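Local coordinates for protein 3-polyprenyl-4-hydroxybenzoate decarboxylase and related decarboxylases (PDB 6H6X) that binds prenylated FMN with manganese and potassium and, as a UbiD-family enzyme of the HmfF type, probably catalyses reversible decarboxylation of aromatic acids such as furandicarboxylic acid, at residues B[137-140]-B[145-148]; B[285-288]-B[294-297]; B[367-372]-B[383-388]. The protein carries 8 engineered substitutions. All blocks are in the same frame, centred on the assembly; numbering follows the deposited sequence.

Contact 1: residues B[137-140]-B[145-148]; sequences IARD and VRNV. With MN (manganese (II) ion), chain H; K (potassium ion), chain G; 4LU (1-deoxy-5-O-phosphono-1-(3,3,4,5-tetramethyl-9,11-dioxo-2,3,8,9,10,11-hexahydro-7H-quinolino[1,8-fg]pteridin-12-ium-7-y l)-D-ribitol), chain I.
A138 and N147 face each other as a hydrogen-bonded pair in the antiparallel beta hairpin of strands 130-139 and 146-157. N147 N donates to A138 O at 2.9 Å, and A138 N donates back to N147 O. Toward the turn, D140 N closes a further bond on V145 O. The pairs I137-V148 and R139-R146 flank A138-N147 and are non-hydrogen-bonded; their side chains share the sheet face that A138 and N147 do not use.

R146 can be followed outward along that face. Its CB lies over one face of the R139 guanidinium, offset toward the rim. CG and CD run beside I137 CG2, with CD 3.8 Å from it. The chain then bends at chi3 (58°), and the two guanidinium planes end up 50° apart. Past the bend, NE and CZ come against R139 NH2, which lies over one face of the R146 guanidinium, with CZ 3.6 Å from NH2. R139 NH2 and R146 NH1 are only 3.2 Å apart, but both are donors and do not bond. E233 OE1 takes a salt bridge from each, drawing the two groups together. D209 pairs with R146 NH2, and R139 NH1 is hydrogen-bonded to G144 O.

On the other face N147 serves the cofactor. Its CG is anti to the backbone N (chi1 -164°), and the amide reaches phosphate and manganese together. ND2 donates to O2P of the prenylated FMN at 2.8 Å. H169 and E210 also bind the manganese. V148 O binds the potassium at 2.9 Å. The manganese is held by N147 OD1 at 1.9 Å and by the cofactor's O2P at 2.2 Å.

Contact 2: residues B[285-288]-B[294-297]; sequences VYHT and REHL. With 4LU (1-deoxy-5-O-phosphono-1-(3,3,4,5-tetramethyl-9,11-dioxo-2,3,8,9,10,11-hexahydro-7H-quinolino[1,8-fg]pteridin-12-ium-7-y l)-D-ribitol), chain I.
H287 and E295 meet through a single histidine-carboxylate hydrogen bond. H287 NE2 donates to E295 OE2 over 2.8 Å, with an N-H...O angle of 150°. The two side chains come from opposite directions. The carboxylate meets the edge of the imidazole, and OE2 lies close to the ring plane. Ring and carboxylate planes are 44° apart. The N-H reaches OE2 on its syn side but from outside the carboxylate plane.

Both side chains have to reach out, because the two backbones are well separated. E295 has CG anti to the backbone N (chi1 179°) and stays extended beyond it. This carries the carboxylate from the first turn of helix 294-315 across to the histidine. T288 O lies 3.8 Å from E295 OE1, without a bond between them.

The next shell fixes the carboxylate. G59 N donates to OE1 and L60 N donates to OE2. OE2 therefore accepts from both L60 and H287. Three donors thus hold the buried carboxylate and fix its rotation.

H296, the next residue in the helix, lies against the prenylated FMN. The cofactor's C13 sits over one face of its ring, offset toward the rim. H296 CD2 comes to 3.2 Å from the methyl carbon C7M. H296 ND1 is bonded to A292 N, which helps to set the ring's rotation. The H287-E295 pair thus lies next to a residue of the cofactor pocket without itself touching the cofactor.

Strand 286-287 is an outer strand of a four-stranded mixed sheet, parallel to its neighbour 56-58. H287 packs on V57 of that strand and on A133 of strand 130-139. E295 comes in from helix 294-315 and rests on T58.

Contact 3: residues B[367-372]-B[383-388]; sequences DHEINI and ATRCQP. Engineered in segment 383-388: P388 (natural residue Ala). With CA (calcium ion), chain J.
Residues D367 to I370 form a type I beta turn closed by I370 N to D367 O, and R385 reaches it from the end of helix 375-385. The arginine is extended from CG to NE. Its NH1 donates to E369 OE2 at 3.0 Å in a salt bridge, with OE2 tilted 18° from the guanidinium plane. E369 reaches it with a bend at chi2 (-77°). D367 OD2 is a long 3.8 Å from NH1 and well out of that plane, so it acts by charge alone. Its stronger partner is I421 N.

The three residues form a salt-bridge network. It ties the turn after strand 362-367 to the helix that follows, in the UbiD C-terminal domain. A water sits at the edge of the guanidinium, accepting from R385 NH1 at 2.7 Å and from D367 N while donating to D367 OD2. I370 slides past the arginine, its CD1 3.7 Å from NH1, and packs on W380.

The other end of R385 binds metal: its backbone O meets the calcium at 2.6 Å. D391, D418 and T420 complete the protein ligands. K361 of the second subunit bonds to A383 O and C386 O.

How the contacts relate
Contacts 1 and 2 border the same prenylated FMN. Contact 1 meets its phosphate end, where the two metals sit, while contact 2 meets its ring end through H296. Their centres are 22 Å apart and their nearest atoms about 13 Å, so the cofactor spans the gap between them. Contact 3 lies away from this pocket, with its centre 44 Å from that of contact 1 and on the opposite side of the chain's centre. It has a metal of its own, calcium. Contacts 2 and 3 come within about 11 Å at their nearest atoms without touching. Each also reaches the second subunit: R294 of contact 2 pairs with E376 there.

Contact 1: residues B[137-140]-B[145-148]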
loop_
_atom_site.group_PDB
_atom_site.type_symbol
_atom_site.label_atom_id
_atom_site.label_comp_id
_atom_site.label_asym_id
_atom_site.label_seq_id
_atom_site.Cartn_x
_atom_site.Cartn_y
_atom_site.Cartn_z
ATOM N N ILE B 137 -2.335 16.190 33.308
ATOM C CA ILE B 137 -1.239 16.225 34.255
ATOM C C ILE B 137 -1.831 15.965 35.649
ATOM O O ILE B 137 -2.787 16.605 36.050
ATOM C CB ILE B 137 -0.534 17.584 34.190
ATOM C CG1 ILE B 137 0.004 17.809 32.807
ATOM C CG2 ILE B 137 0.615 17.675 35.191
ATOM C CD1 ILE B 137 0.071 19.268 32.423
ATOM N N ALA B 138 -1.260 15.013 36.363
ATOM C CA ALA B 138 -1.664 14.722 37.746
ATOM C C ALA B 138 -0.477 14.267 38.618
ATOM O O ALA B 138 0.604 13.887 38.106
ATOM C CB ALA B 138 -2.752 13.681 37.744
ATOM N N ARG B 139 -0.669 14.342 39.935
ATOM C CA ARG B 139 0.331 13.844 40.887
ATOM C C ARG B 139 -0.191 12.687 41.731
ATOM O O ARG B 139 -1.365 12.643 42.070
ATOM C CB ARG B 139 0.842 14.968 41.785
ATOM C CG ARG B 139 1.827 15.894 41.083
ATOM C CD ARG B 139 2.463 16.924 42.025
ATOM N NE ARG B 139 3.419 17.779 41.300
ATOM C CZ ARG B 139 4.713 17.488 41.088
ATOM N NH1 ARG B 139 5.275 16.391 41.569
ATOM N NH2 ARG B 139 5.483 18.318 40.391
ATOM N N ASP B 140 0.709 11.768 42.079
ATOM C CA ASP B 140 0.391 10.639 42.952
ATOM C C ASP B 140 0.083 11.242 44.337
ATOM O O ASP B 140 0.896 11.977 44.915
ATOM C CB ASP B 140 1.582 9.668 42.990
ATOM C CG ASP B 140 1.271 8.341 43.690
ATOM O OD1 ASP B 140 0.832 8.383 44.847
ATOM O OD2 ASP B 140 1.511 7.248 43.111
ATOM N N VAL B 145 4.801 11.995 42.833
ATOM C CA VAL B 145 5.334 12.029 41.473
ATOM C C VAL B 145 4.286 12.468 40.414
ATOM O O VAL B 145 3.079 12.211 40.557
ATOM C CB VAL B 145 5.960 10.676 41.051
ATOM C CG1 VAL B 145 7.138 10.326 41.967
ATOM C CG2 VAL B 145 4.904 9.555 40.985
ATOM N N ARG B 146 4.782 13.132 39.374
ATOM C CA ARG B 146 3.957 13.662 38.305
ATOM C C ARG B 146 3.883 12.699 37.112
ATOM O O ARG B 146 4.902 12.133 36.708
ATOM C CB ARG B 146 4.529 14.987 37.840
ATOM C CG ARG B 146 3.590 15.760 36.936
ATOM C CD ARG B 146 3.962 17.238 36.990
ATOM N NE ARG B 146 5.354 17.440 36.597
ATOM C CZ ARG B 146 6.067 18.547 36.820
ATOM N NH1 ARG B 146 5.550 19.599 37.412
ATOM N NH2 ARG B 146 7.304 18.607 36.388
ATOM N N ASN B 147 2.683 12.560 36.545
ATOM C CA ASN B 147 2.450 11.802 35.322
ATOM C C ASN B 147 1.631 12.621 34.307
ATOM O O ASN B 147 0.774 13.401 34.682
ATOM C CB ASN B 147 1.694 10.518 35.666
ATOM C CG ASN B 147 1.731 9.477 34.542
ATOM O OD1 ASN B 147 2.732 8.763 34.383
ATOM N ND2 ASN B 147 0.608 9.360 33.772
ATOM N N VAL B 148 1.876 12.374 33.024
ATOM C CA VAL B 148 1.117 12.954 31.944
ATOM C C VAL B 148 0.616 11.806 31.035
ATOM O O VAL B 148 1.363 10.910 30.709
ATOM C CB VAL B 148 1.996 13.897 31.132
ATOM C CG1 VAL B 148 1.199 14.628 30.065
ATOM C CG2 VAL B 148 2.763 14.839 32.071
HETATM MN MN MN H . 3.591 7.659 33.083
HETATM K K K G . 2.367 8.500 29.573
HETATM C C9 4LU I . -3.620 8.509 23.447
HETATM C C8 4LU I . -3.757 9.428 22.364
HETATM C C7 4LU I . -5.003 9.847 21.885
HETATM C C10 4LU I . -5.730 6.700 25.980
HETATM C C6 4LU I . -6.233 9.106 22.380
HETATM N N3 4LU I . -7.797 6.556 27.850
HETATM C C2 4LU I . -6.556 6.054 28.152
HETATM C C13 4LU I . -8.140 10.138 20.731
HETATM C C5 4LU I . -7.705 9.434 22.001
HETATM C C1 4LU I . -8.412 7.612 23.497
HETATM O O2 4LU I . -6.354 5.531 29.292
HETATM N N1 4LU I . -5.544 6.137 27.238
HETATM C C4 4LU I . -8.083 7.132 26.644
HETATM O O4 4LU I . -9.229 7.596 26.413
HETATM C C4A 4LU I . -6.992 7.220 25.610
HETATM N N5 4LU I . -7.187 7.842 24.332
HETATM C C3 4LU I . -8.754 8.643 22.703
HETATM C C12 4LU I . -7.929 10.666 22.925
HETATM C C5A 4LU I . -6.062 8.304 23.595
HETATM C C7M 4LU I . -5.097 10.826 20.716
HETATM C C8M 4LU I . -2.460 9.967 21.822
HETATM C C9A 4LU I . -4.717 7.880 24.074
HETATM N N10 4LU I . -4.660 6.816 25.054
HETATM C "C1'" 4LU I . -3.389 6.213 25.449
HETATM C "C2'" 4LU I . -2.606 6.885 26.601
HETATM O "O2'" 4LU I . -2.553 8.312 26.503
HETATM C "C3'" 4LU I . -1.176 6.372 26.545
HETATM O "O3'" 4LU I . -1.186 4.945 26.462
HETATM C "C4'" 4LU I . -0.337 6.875 27.724
HETATM O "O4'" 4LU I . 1.104 6.807 27.502
HETATM C "C5'" 4LU I . -0.593 6.180 29.051
HETATM O "O5'" 4LU I . 0.340 6.881 29.900
HETATM P P 4LU I . 0.841 6.310 31.337
HETATM O O2P 4LU I . 1.634 7.442 32.016
HETATM O O3P 4LU I . -0.456 6.020 32.147
HETATM O O1P 4LU I . 1.718 5.109 30.981
HETATM O O HOH W 1 4.313 6.189 31.339
#

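Contact 2: residues B[285-288]-B[294-297]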
loop_
_atom_site.group_PDB
_atom_site.type_symbol
_atom_site.label_atom_id
_atom_site.label_comp_id
_atom_site.label_asym_id
_atom_site.label_seq_id
_atom_site.Cartn_x
_atom_site.Cartn_y
_atom_site.Cartn_z
ATOM N N VAL B 285 -6.246 29.064 20.074
ATOM C CA VAL B 285 -6.495 28.051 19.041
ATOM C C VAL B 285 -6.812 26.725 19.710
ATOM O O VAL B 285 -6.044 26.267 20.523
ATOM C CB VAL B 285 -5.283 27.858 18.142
ATOM C CG1 VAL B 285 -5.654 27.048 16.930
ATOM C CG2 VAL B 285 -4.737 29.206 17.716
ATOM N N TYR B 286 -7.942 26.117 19.356
ATOM C CA TYR B 286 -8.326 24.838 19.881
ATOM C C TYR B 286 -7.749 23.715 18.955
ATOM O O TYR B 286 -7.931 23.772 17.746
ATOM C CB TYR B 286 -9.822 24.738 20.008
ATOM C CG TYR B 286 -10.274 23.419 20.619
ATOM C CD1 TYR B 286 -10.428 22.272 19.828
ATOM C CD2 TYR B 286 -10.513 23.287 21.983
ATOM C CE1 TYR B 286 -10.796 21.064 20.385
ATOM C CE2 TYR B 286 -10.899 22.069 22.527
ATOM C CZ TYR B 286 -11.023 20.975 21.706
ATOM O OH TYR B 286 -11.408 19.760 22.246
ATOM N N HIS B 287 -7.091 22.717 19.538
ATOM C CA HIS B 287 -6.490 21.599 18.774
ATOM C C HIS B 287 -7.342 20.344 19.002
ATOM O O HIS B 287 -7.697 19.995 20.140
ATOM C CB HIS B 287 -5.074 21.384 19.232
ATOM C CG HIS B 287 -4.411 20.191 18.644
ATOM N ND1 HIS B 287 -3.487 19.459 19.341
ATOM C CD2 HIS B 287 -4.516 19.611 17.434
ATOM C CE1 HIS B 287 -3.008 18.510 18.561
ATOM N NE2 HIS B 287 -3.619 18.583 17.400
ATOM N N THR B 288 -7.747 19.695 17.909
ATOM C CA THR B 288 -8.374 18.395 18.049
ATOM C C THR B 288 -7.572 17.337 17.301
ATOM O O THR B 288 -6.903 17.652 16.306
ATOM C CB THR B 288 -9.834 18.419 17.600
ATOM O OG1 THR B 288 -10.462 17.254 18.130
ATOM C CG2 THR B 288 -9.984 18.487 16.061
ATOM N N ARG B 294 -3.551 9.805 11.003
ATOM C CA ARG B 294 -2.088 9.640 11.059
ATOM C C ARG B 294 -1.484 10.299 12.261
ATOM O O ARG B 294 -0.604 9.735 12.891
ATOM C CB ARG B 294 -1.429 10.144 9.772
ATOM C CG ARG B 294 -1.674 9.262 8.534
ATOM C CD ARG B 294 -1.110 7.891 8.801
ATOM N NE ARG B 294 -0.911 7.133 7.559
ATOM C CZ ARG B 294 -1.752 6.232 7.062
ATOM N NH1 ARG B 294 -2.942 5.898 7.671
ATOM N NH2 ARG B 294 -1.373 5.610 5.956
ATOM N N GLU B 295 -2.026 11.454 12.638
ATOM C CA GLU B 295 -1.588 12.156 13.822
ATOM C C GLU B 295 -1.858 11.306 15.073
ATOM O O GLU B 295 -0.993 11.191 15.947
ATOM C CB GLU B 295 -2.294 13.514 13.896
ATOM C CG GLU B 295 -1.993 14.405 15.083
ATOM C CD GLU B 295 -2.854 15.721 15.121
ATOM O OE1 GLU B 295 -4.044 15.762 14.660
ATOM O OE2 GLU B 295 -2.322 16.748 15.652
ATOM N N HIS B 296 -3.055 10.753 15.178
ATOM C CA HIS B 296 -3.382 9.898 16.299
ATOM C C HIS B 296 -2.477 8.660 16.318
ATOM O O HIS B 296 -1.863 8.371 17.324
ATOM C CB HIS B 296 -4.834 9.469 16.235
ATOM C CG HIS B 296 -5.284 8.630 17.379
ATOM N ND1 HIS B 296 -6.410 7.851 17.315
ATOM C CD2 HIS B 296 -4.746 8.409 18.598
ATOM C CE1 HIS B 296 -6.595 7.238 18.473
ATOM N NE2 HIS B 296 -5.584 7.546 19.264
ATOM N N LEU B 297 -2.407 7.969 15.188
ATOM C CA LEU B 297 -1.631 6.727 15.093
ATOM C C LEU B 297 -0.132 6.939 15.346
ATOM O O LEU B 297 0.470 6.197 16.132
ATOM C CB LEU B 297 -1.881 6.058 13.726
ATOM C CG LEU B 297 -3.323 5.568 13.475
ATOM C CD1 LEU B 297 -3.416 4.814 12.189
ATOM C CD2 LEU B 297 -3.909 4.793 14.663
HETATM C C9 4LU I . -3.620 8.509 23.447
HETATM C C8 4LU I . -3.757 9.428 22.364
HETATM C C7 4LU I . -5.003 9.847 21.885
HETATM C C10 4LU I . -5.730 6.700 25.980
HETATM C C6 4LU I . -6.233 9.106 22.380
HETATM N N3 4LU I . -7.797 6.556 27.850
HETATM C C2 4LU I . -6.556 6.054 28.152
HETATM C C13 4LU I . -8.140 10.138 20.731
HETATM C C5 4LU I . -7.705 9.434 22.001
HETATM C C1 4LU I . -8.412 7.612 23.497
HETATM O O2 4LU I . -6.354 5.531 29.292
HETATM N N1 4LU I . -5.544 6.137 27.238
HETATM C C4 4LU I . -8.083 7.132 26.644
HETATM O O4 4LU I . -9.229 7.596 26.413
HETATM C C4A 4LU I . -6.992 7.220 25.610
HETATM N N5 4LU I . -7.187 7.842 24.332
HETATM C C3 4LU I . -8.754 8.643 22.703
HETATM C C12 4LU I . -7.929 10.666 22.925
HETATM C C5A 4LU I . -6.062 8.304 23.595
HETATM C C7M 4LU I . -5.097 10.826 20.716
HETATM C C8M 4LU I . -2.460 9.967 21.822
HETATM C C9A 4LU I . -4.717 7.880 24.074
HETATM N N10 4LU I . -4.660 6.816 25.054
HETATM C "C1'" 4LU I . -3.389 6.213 25.449
HETATM C "C2'" 4LU I . -2.606 6.885 26.601
HETATM O "O2'" 4LU I . -2.553 8.312 26.503
HETATM C "C3'" 4LU I . -1.176 6.372 26.545
HETATM O "O3'" 4LU I . -1.186 4.945 26.462
HETATM C "C4'" 4LU I . -0.337 6.875 27.724
HETATM O "O4'" 4LU I . 1.104 6.807 27.502
HETATM C "C5'" 4LU I . -0.593 6.180 29.051
HETATM O "O5'" 4LU I . 0.340 6.881 29.900
HETATM P P 4LU I . 0.841 6.310 31.337
HETATM O O2P 4LU I . 1.634 7.442 32.016
HETATM O O3P 4LU I . -0.456 6.020 32.147
HETATM O O1P 4LU I . 1.718 5.109 30.981
#

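Contact 3: residues B[367-372]-B[383-388]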
loop_
_atom_site.group_PDB
_atom_site.type_symbol
_atom_site.label_atom_id
_atom_site.label_comp_id
_atom_site.label_asym_id
_atom_site.label_seq_id
_atom_site.Cartn_x
_atom_site.Cartn_y
_atom_site.Cartn_z
ATOM N N ASP B 367 15.302 -8.459 5.306
ATOM C CA ASP B 367 16.679 -8.035 5.199
ATOM C C ASP B 367 16.795 -6.495 5.137
ATOM O O ASP B 367 15.872 -5.793 4.709
ATOM C CB ASP B 367 17.300 -8.695 3.955
ATOM C CG ASP B 367 17.444 -10.230 4.120
ATOM O OD1 ASP B 367 18.108 -10.669 5.096
ATOM O OD2 ASP B 367 16.866 -11.004 3.320
ATOM N N HIS B 368 17.951 -5.999 5.572
ATOM C CA HIS B 368 18.274 -4.552 5.660
ATOM C C HIS B 368 18.013 -3.741 4.418
ATOM O O HIS B 368 17.701 -2.567 4.519
ATOM C CB HIS B 368 19.739 -4.316 6.157
ATOM C CG HIS B 368 20.819 -4.843 5.233
ATOM N ND1 HIS B 368 21.749 -4.025 4.618
ATOM C CD2 HIS B 368 21.126 -6.105 4.840
ATOM C CE1 HIS B 368 22.565 -4.758 3.876
ATOM N NE2 HIS B 368 22.218 -6.025 4.003
ATOM N N GLU B 369 18.119 -4.326 3.241
ATOM C CA GLU B 369 17.887 -3.555 2.010
ATOM C C GLU B 369 16.394 -3.324 1.630
ATOM O O GLU B 369 16.131 -2.588 0.672
ATOM C CB GLU B 369 18.705 -4.134 0.845
ATOM C CG GLU B 369 18.081 -5.273 0.030
ATOM C CD GLU B 369 18.123 -6.637 0.729
ATOM O OE1 GLU B 369 18.964 -6.817 1.663
ATOM O OE2 GLU B 369 17.334 -7.531 0.300
ATOM N N ILE B 370 15.440 -3.954 2.352
ATOM C CA ILE B 370 14.001 -3.763 2.076
ATOM C C ILE B 370 13.619 -2.485 2.793
ATOM O O ILE B 370 13.994 -2.240 3.941
ATOM C CB ILE B 370 13.152 -4.958 2.559
ATOM C CG1 ILE B 370 13.519 -6.244 1.802
ATOM C CG2 ILE B 370 11.663 -4.650 2.439
ATOM C CD1 ILE B 370 13.277 -6.203 0.291
ATOM N N ASN B 371 12.925 -1.613 2.104
ATOM C CA ASN B 371 12.378 -0.432 2.781
ATOM C C ASN B 371 11.064 -0.868 3.495
ATOM O O ASN B 371 10.001 -1.097 2.858
ATOM C CB ASN B 371 12.147 0.679 1.754
ATOM C CG ASN B 371 11.466 1.890 2.327
ATOM O OD1 ASN B 371 11.311 2.046 3.552
ATOM N ND2 ASN B 371 10.994 2.741 1.433
ATOM N N ILE B 372 11.158 -0.971 4.797
ATOM C CA ILE B 372 10.088 -1.429 5.625
ATOM C C ILE B 372 8.942 -0.463 5.775
ATOM O O ILE B 372 7.857 -0.887 6.244
ATOM C CB ILE B 372 10.564 -1.820 7.024
ATOM C CG1 ILE B 372 11.093 -0.630 7.787
ATOM C CG2 ILE B 372 11.612 -2.922 6.939
ATOM C CD1 ILE B 372 11.266 -0.883 9.238
ATOM N N ALA B 383 6.261 -12.359 -0.412
ATOM C CA ALA B 383 5.895 -13.176 -1.556
ATOM C C ALA B 383 7.089 -14.014 -2.063
ATOM O O ALA B 383 6.892 -15.169 -2.446
ATOM C CB ALA B 383 5.347 -12.334 -2.715
ATOM N N THR B 384 8.303 -13.457 -2.049
ATOM C CA THR B 384 9.408 -14.127 -2.712
ATOM C C THR B 384 10.381 -14.819 -1.749
ATOM O O THR B 384 11.138 -15.658 -2.172
ATOM C CB THR B 384 10.114 -13.157 -3.704
ATOM O OG1 THR B 384 10.674 -12.072 -2.991
ATOM C CG2 THR B 384 9.113 -12.535 -4.722
ATOM N N ARG B 385 10.344 -14.515 -0.469
ATOM C CA ARG B 385 11.312 -15.032 0.515
ATOM C C ARG B 385 10.714 -15.748 1.705
ATOM O O ARG B 385 11.450 -16.179 2.571
ATOM C CB ARG B 385 12.185 -13.906 1.044
ATOM C CG ARG B 385 12.933 -13.166 -0.050
ATOM C CD ARG B 385 13.508 -11.857 0.416
ATOM N NE ARG B 385 14.173 -11.228 -0.711
ATOM C CZ ARG B 385 14.871 -10.100 -0.662
ATOM N NH1 ARG B 385 14.986 -9.426 0.482
ATOM N NH2 ARG B 385 15.454 -9.646 -1.767
ATOM N N CYS B 386 9.395 -15.913 1.766
ATOM C CA CYS B 386 8.795 -16.658 2.855
ATOM C C CYS B 386 8.275 -17.993 2.322
ATOM O O CYS B 386 7.506 -18.034 1.353
ATOM C CB CYS B 386 7.703 -15.847 3.529
ATOM S SG CYS B 386 6.641 -16.813 4.644
ATOM N N GLN B 387 8.718 -19.079 2.949
ATOM C CA GLN B 387 8.173 -20.424 2.745
ATOM C C GLN B 387 7.438 -20.802 4.023
ATOM O O GLN B 387 8.092 -21.077 5.025
ATOM C CB GLN B 387 9.328 -21.414 2.437
ATOM C CG GLN B 387 9.774 -21.367 0.968
ATOM C CD GLN B 387 8.625 -21.721 -0.015
ATOM O OE1 GLN B 387 8.391 -21.015 -1.007
ATOM N NE2 GLN B 387 7.888 -22.766 0.297
ATOM N N PRO B 388 6.093 -20.745 4.028
ATOM C CA PRO B 388 5.374 -20.757 5.299
ATOM C C PRO B 388 5.549 -21.999 6.200
ATOM O O PRO B 388 5.439 -21.860 7.402
ATOM C CB PRO B 388 3.912 -20.629 4.897
ATOM C CG PRO B 388 3.855 -20.366 3.497
ATOM C CD PRO B 388 5.208 -20.359 2.918
HETATM CA CA CA J . 12.727 -16.819 4.790
HETATM O O HOH W 2 14.213 -9.983 3.049
HETATM O O HOH W 3 14.939 -17.650 6.036
#